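Local coordinates for protein PML (PDB 6IMQ), which scaffolds PML nuclear bodies, whose biogenesis is regulated by oligomerization through its B1-box zinc finger, at the interface of chains A and B. Numbering follows the deposited sequence. Chains: chain A/B, Protein PML.

Contact 1: the interface of chains A and B. Residues chain A 10, 19, 49-50; chain B 24, 45-47.
The methyl CB of A:Ala10 sits on a face of the B:Phe24 ring, 3.6 Å from the ring centroid, in a CH-pi contact displaced toward the CE2 and CZ rim. CG of B:Phe24, anti to its carbonyl carbon (chi1 -69°), swings the ring out toward chain A, and chi2 of -71° turns its face to the methyl. With an alanine in place of B:Phe24, the methyl of A:Ala10 would probably lose its aromatic platform and a gap would open beneath it. Beside this contact, in the asymmetric interface through which two PML B1-boxes associate, the main chains are joined by a hydrogen bond from B:Ala46 N to A:Leu49 O at 3.3 Å. It is long but nearly straight, 168° at the hydrogen, and the donor stands above the carbonyl plane of A:Leu49. The side chain of A:Leu49 is set against chain B by its two methyls: CD1 faces the carboxylate of B:Glu45, whereas CD2 lies 4.0 Å from B:Arg47 CB, the two side chains running alongside each other in the same direction. The B:Glu45 side chain, extended beyond CG, passes across A:Leu49 toward A:Ala19, but it is poorly ordered, and its polar contacts are correspondingly tentative. Farther out, a water sits between the chains: its approach to OE1 of B:Glu45 is doubtful, and its firmer hydrogen bond is to A:Ala10 N, 3.2 Å from the water oxygen.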
loop_
_atom_site.group_PDB
_atom_site.type_symbol
_atom_site.label_atom_id
_atom_site.label_comp_id
_atom_site.label_asym_id
_atom_site.label_seq_id
_atom_site.Cartn_x
_atom_site.Cartn_y
_atom_site.Cartn_z
ATOM N N ALA A 10 3.195 3.764 -7.229
ATOM C CA ALA A 10 1.996 4.077 -6.468
ATOM C C ALA A 10 1.260 5.202 -7.183
ATOM O O ALA A 10 1.792 6.313 -7.310
ATOM C CB ALA A 10 2.355 4.488 -5.043
ATOM N N ALA A 19 0.646 8.758 -6.194
ATOM C CA ALA A 19 -0.098 8.638 -4.947
ATOM C C ALA A 19 0.714 9.095 -3.740
ATOM O O ALA A 19 1.945 9.017 -3.725
ATOM C CB ALA A 19 -0.543 7.192 -4.710
ATOM N N LEU A 49 2.054 7.379 2.361
ATOM C CA LEU A 49 2.672 6.164 1.852
ATOM C C LEU A 49 4.091 5.965 2.360
ATOM O O LEU A 49 4.541 4.821 2.486
ATOM C CB LEU A 49 2.701 6.216 0.331
ATOM C CG LEU A 49 1.457 5.865 -0.467
ATOM C CD1 LEU A 49 1.815 5.895 -1.937
ATOM C CD2 LEU A 49 0.993 4.487 -0.053
ATOM N N ALA A 50 4.791 7.045 2.687
ATOM C CA ALA A 50 6.126 6.953 3.261
ATOM C C ALA A 50 6.095 7.440 4.705
ATOM O O ALA A 50 5.339 6.924 5.527
ATOM C CB ALA A 50 7.116 7.752 2.434
ATOM N N PHE B 24 6.723 -0.491 -2.784
ATOM C CA PHE B 24 6.821 -0.058 -4.170
ATOM C C PHE B 24 8.265 0.021 -4.656
ATOM O O PHE B 24 8.516 -0.140 -5.855
ATOM C CB PHE B 24 6.129 1.296 -4.336
ATOM C CG PHE B 24 4.646 1.234 -4.178
ATOM C CD1 PHE B 24 3.872 0.630 -5.148
ATOM C CD2 PHE B 24 4.017 1.774 -3.066
ATOM C CE1 PHE B 24 2.506 0.559 -5.024
ATOM C CE2 PHE B 24 2.646 1.711 -2.936
ATOM C CZ PHE B 24 1.888 1.098 -3.920
ATOM N N GLU B 45 8.404 4.026 -0.091
ATOM C CA GLU B 45 6.962 4.035 -0.288
ATOM C C GLU B 45 6.438 2.607 -0.265
ATOM O O GLU B 45 6.953 1.732 -0.968
ATOM C CB GLU B 45 6.605 4.687 -1.620
ATOM C CG GLU B 45 6.325 6.165 -1.577
ATOM C CD GLU B 45 5.686 6.644 -2.868
ATOM O OE1 GLU B 45 6.290 6.451 -3.948
ATOM O OE2 GLU B 45 4.566 7.192 -2.807
ATOM N N ALA B 46 5.397 2.373 0.523
ATOM C CA ALA B 46 4.809 1.045 0.627
ATOM C C ALA B 46 3.361 1.216 1.034
ATOM O O ALA B 46 2.947 2.284 1.501
ATOM C CB ALA B 46 5.561 0.163 1.628
ATOM N N ARG B 47 2.595 0.149 0.878
ATOM C CA ARG B 47 1.191 0.247 1.205
ATOM C C ARG B 47 0.656 -1.037 1.813
ATOM O O ARG B 47 1.142 -2.134 1.505
ATOM C CB ARG B 47 0.365 0.586 -0.042
ATOM C CG ARG B 47 0.210 -0.563 -1.009
ATOM C CD ARG B 47 -1.153 -0.395 -1.620
ATOM N NE ARG B 47 -1.392 -1.091 -2.866
ATOM C CZ ARG B 47 -2.293 -2.055 -2.996
ATOM N NH1 ARG B 47 -3.015 -2.445 -1.951
ATOM N NH2 ARG B 47 -2.475 -2.627 -4.171
HETATM O O HOH W 1 5.917 4.787 -5.794
#

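Contact 2: the interface of chains A and B. Residues chain A 22, 24, 47, 49; chain B 46-50.
B:Pro48, at the end of strand 46-48 of one B-box zinc finger, packs against A:Trp22 on strand 21-23 of the other copy, in a largely apolar interface between two PML B1-boxes. The proline ring lies over the pyrrole part of the indole, its CD 3.6 Å from the centroid of the five-membered ring in a CH-pi contact. The proline and the indole run antiparallel past one another, with B:Pro48 CG 3.3 Å from A:Trp22 CD1. A:Trp22 carries CG anti to its backbone nitrogen (chi1 171°), and the indole is thereby laid alongside the chain B strand. A:Phe24 meets the same proline at about a right angle, its ring atom CE1 3.3 Å from B:Pro48 CG. Within chain A the indole is turned edge-on to this phenyl ring, with A:Trp22 CD1 3.8 Å above the plane of the A:Phe24 ring and over its centre. A:Phe24 therefore both touches the proline and supports the edge of the tryptophan.

Cationic side chains flank the apolar patch. The arm of B:Arg47 crosses above the rim of the six-membered ring of the indole, its CD 3.8 Å from A:Trp22 CZ3, and the guanidinium reaches past that edge, its plane 18° from that of the indole. A hydrogen bond within chain B, from B:Arg47 NH1 to B:Pro48 O at 3.0 Å, restrains the guanidinium there; it uses a lone pair in the carbonyl plane. At the opposite end of the proline, A:Arg47 bends at chi3 (-58°) to bring NH1 within 3.6 Å of B:Pro48 CD.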
loop_
_atom_site.group_PDB
_atom_site.type_symbol
_atom_site.label_atom_id
_atom_site.label_comp_id
_atom_site.label_asym_id
_atom_site.label_seq_id
_atom_site.Cartn_x
_atom_site.Cartn_y
_atom_site.Cartn_z
ATOM N N TRP A 22 -2.727 6.326 1.770
ATOM C CA TRP A 22 -3.536 5.112 1.757
ATOM C C TRP A 22 -4.633 5.233 2.802
ATOM O O TRP A 22 -4.335 5.481 3.973
ATOM C CB TRP A 22 -2.687 3.879 2.071
ATOM C CG TRP A 22 -3.473 2.624 2.277
ATOM C CD1 TRP A 22 -3.816 2.062 3.472
ATOM C CD2 TRP A 22 -4.006 1.768 1.257
ATOM N NE1 TRP A 22 -4.531 0.902 3.256
ATOM C CE2 TRP A 22 -4.663 0.705 1.908
ATOM C CE3 TRP A 22 -3.999 1.804 -0.140
ATOM C CZ2 TRP A 22 -5.300 -0.315 1.205
ATOM C CZ3 TRP A 22 -4.631 0.789 -0.831
ATOM C CH2 TRP A 22 -5.272 -0.256 -0.159
ATOM N N PHE A 24 -7.366 3.274 4.988
ATOM C CA PHE A 24 -7.647 1.904 5.395
ATOM C C PHE A 24 -9.106 1.522 5.212
ATOM O O PHE A 24 -9.416 0.336 5.051
ATOM C CB PHE A 24 -7.255 1.699 6.852
ATOM C CG PHE A 24 -5.791 1.609 7.068
ATOM C CD1 PHE A 24 -5.123 0.434 6.794
ATOM C CD2 PHE A 24 -5.074 2.701 7.518
ATOM C CE1 PHE A 24 -3.768 0.338 6.989
ATOM C CE2 PHE A 24 -3.718 2.612 7.707
ATOM C CZ PHE A 24 -3.062 1.430 7.437
ATOM N N ARG A 47 -2.937 7.032 6.216
ATOM C CA ARG A 47 -1.532 7.315 6.476
ATOM C C ARG A 47 -0.874 7.732 5.181
ATOM O O ARG A 47 -1.336 7.333 4.098
ATOM C CB ARG A 47 -0.810 6.077 7.030
ATOM C CG ARG A 47 -1.073 4.875 6.128
ATOM C CD ARG A 47 -0.377 3.610 6.573
ATOM N NE ARG A 47 1.073 3.700 6.677
ATOM C CZ ARG A 47 1.926 3.201 5.791
ATOM N NH1 ARG A 47 1.495 2.580 4.701
ATOM N NH2 ARG A 47 3.225 3.324 6.009
ATOM N N LEU A 49 2.054 7.379 2.361
ATOM C CA LEU A 49 2.672 6.164 1.852
ATOM C C LEU A 49 4.091 5.965 2.360
ATOM O O LEU A 49 4.541 4.821 2.486
ATOM C CB LEU A 49 2.701 6.216 0.331
ATOM C CG LEU A 49 1.457 5.865 -0.467
ATOM C CD1 LEU A 49 1.815 5.895 -1.937
ATOM C CD2 LEU A 49 0.993 4.487 -0.053
ATOM N N ALA B 46 5.397 2.373 0.523
ATOM C CA ALA B 46 4.809 1.045 0.627
ATOM C C ALA B 46 3.361 1.216 1.034
ATOM O O ALA B 46 2.947 2.284 1.501
ATOM C CB ALA B 46 5.561 0.163 1.628
ATOM N N ARG B 47 2.595 0.149 0.878
ATOM C CA ARG B 47 1.191 0.247 1.205
ATOM C C ARG B 47 0.656 -1.037 1.813
ATOM O O ARG B 47 1.142 -2.134 1.505
ATOM C CB ARG B 47 0.365 0.586 -0.042
ATOM C CG ARG B 47 0.210 -0.563 -1.009
ATOM C CD ARG B 47 -1.153 -0.395 -1.620
ATOM N NE ARG B 47 -1.392 -1.091 -2.866
ATOM C CZ ARG B 47 -2.293 -2.055 -2.996
ATOM N NH1 ARG B 47 -3.015 -2.445 -1.951
ATOM N NH2 ARG B 47 -2.475 -2.627 -4.171
ATOM N N PRO B 48 -0.360 -0.924 2.664
ATOM C CA PRO B 48 -1.125 -2.112 3.048
ATOM C C PRO B 48 -1.752 -2.743 1.818
ATOM O O PRO B 48 -2.045 -2.072 0.828
ATOM C CB PRO B 48 -2.191 -1.564 4.007
ATOM C CG PRO B 48 -1.637 -0.221 4.474
ATOM C CD PRO B 48 -0.892 0.307 3.277
ATOM N N LEU B 49 -1.932 -4.054 1.879
ATOM C CA LEU B 49 -2.708 -4.759 0.875
ATOM C C LEU B 49 -4.182 -4.664 1.247
ATOM O O LEU B 49 -4.535 -4.670 2.429
ATOM C CB LEU B 49 -2.274 -6.218 0.775
ATOM C CG LEU B 49 -0.881 -6.442 0.193
ATOM C CD1 LEU B 49 -0.561 -7.936 0.398
ATOM C CD2 LEU B 49 -0.742 -6.070 -1.246
ATOM N N ALA B 50 -5.036 -4.545 0.235
ATOM C CA ALA B 50 -6.468 -4.606 0.488
ATOM C C ALA B 50 -6.787 -5.919 1.192
ATOM O O ALA B 50 -6.202 -6.962 0.890
ATOM C CB ALA B 50 -7.251 -4.487 -0.820
#

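Contacts 1 and 2 are neighbouring parts of one A-B interface, with the centres of their C-alpha atoms about 7 Å apart. They share A:Leu49, B:Ala46 and B:Arg47, so strand 46-48 of chain B runs through both. The interface is not an exact two-fold: B:Phe24 acts in contact 1 and A:Phe24 in contact 2, with different partners. Equivalent residues thus play different parts in the two copies. Such asymmetry could allow B1-boxes to associate further, in keeping with the multimers this structure represents, although two chains alone do not show how they extend.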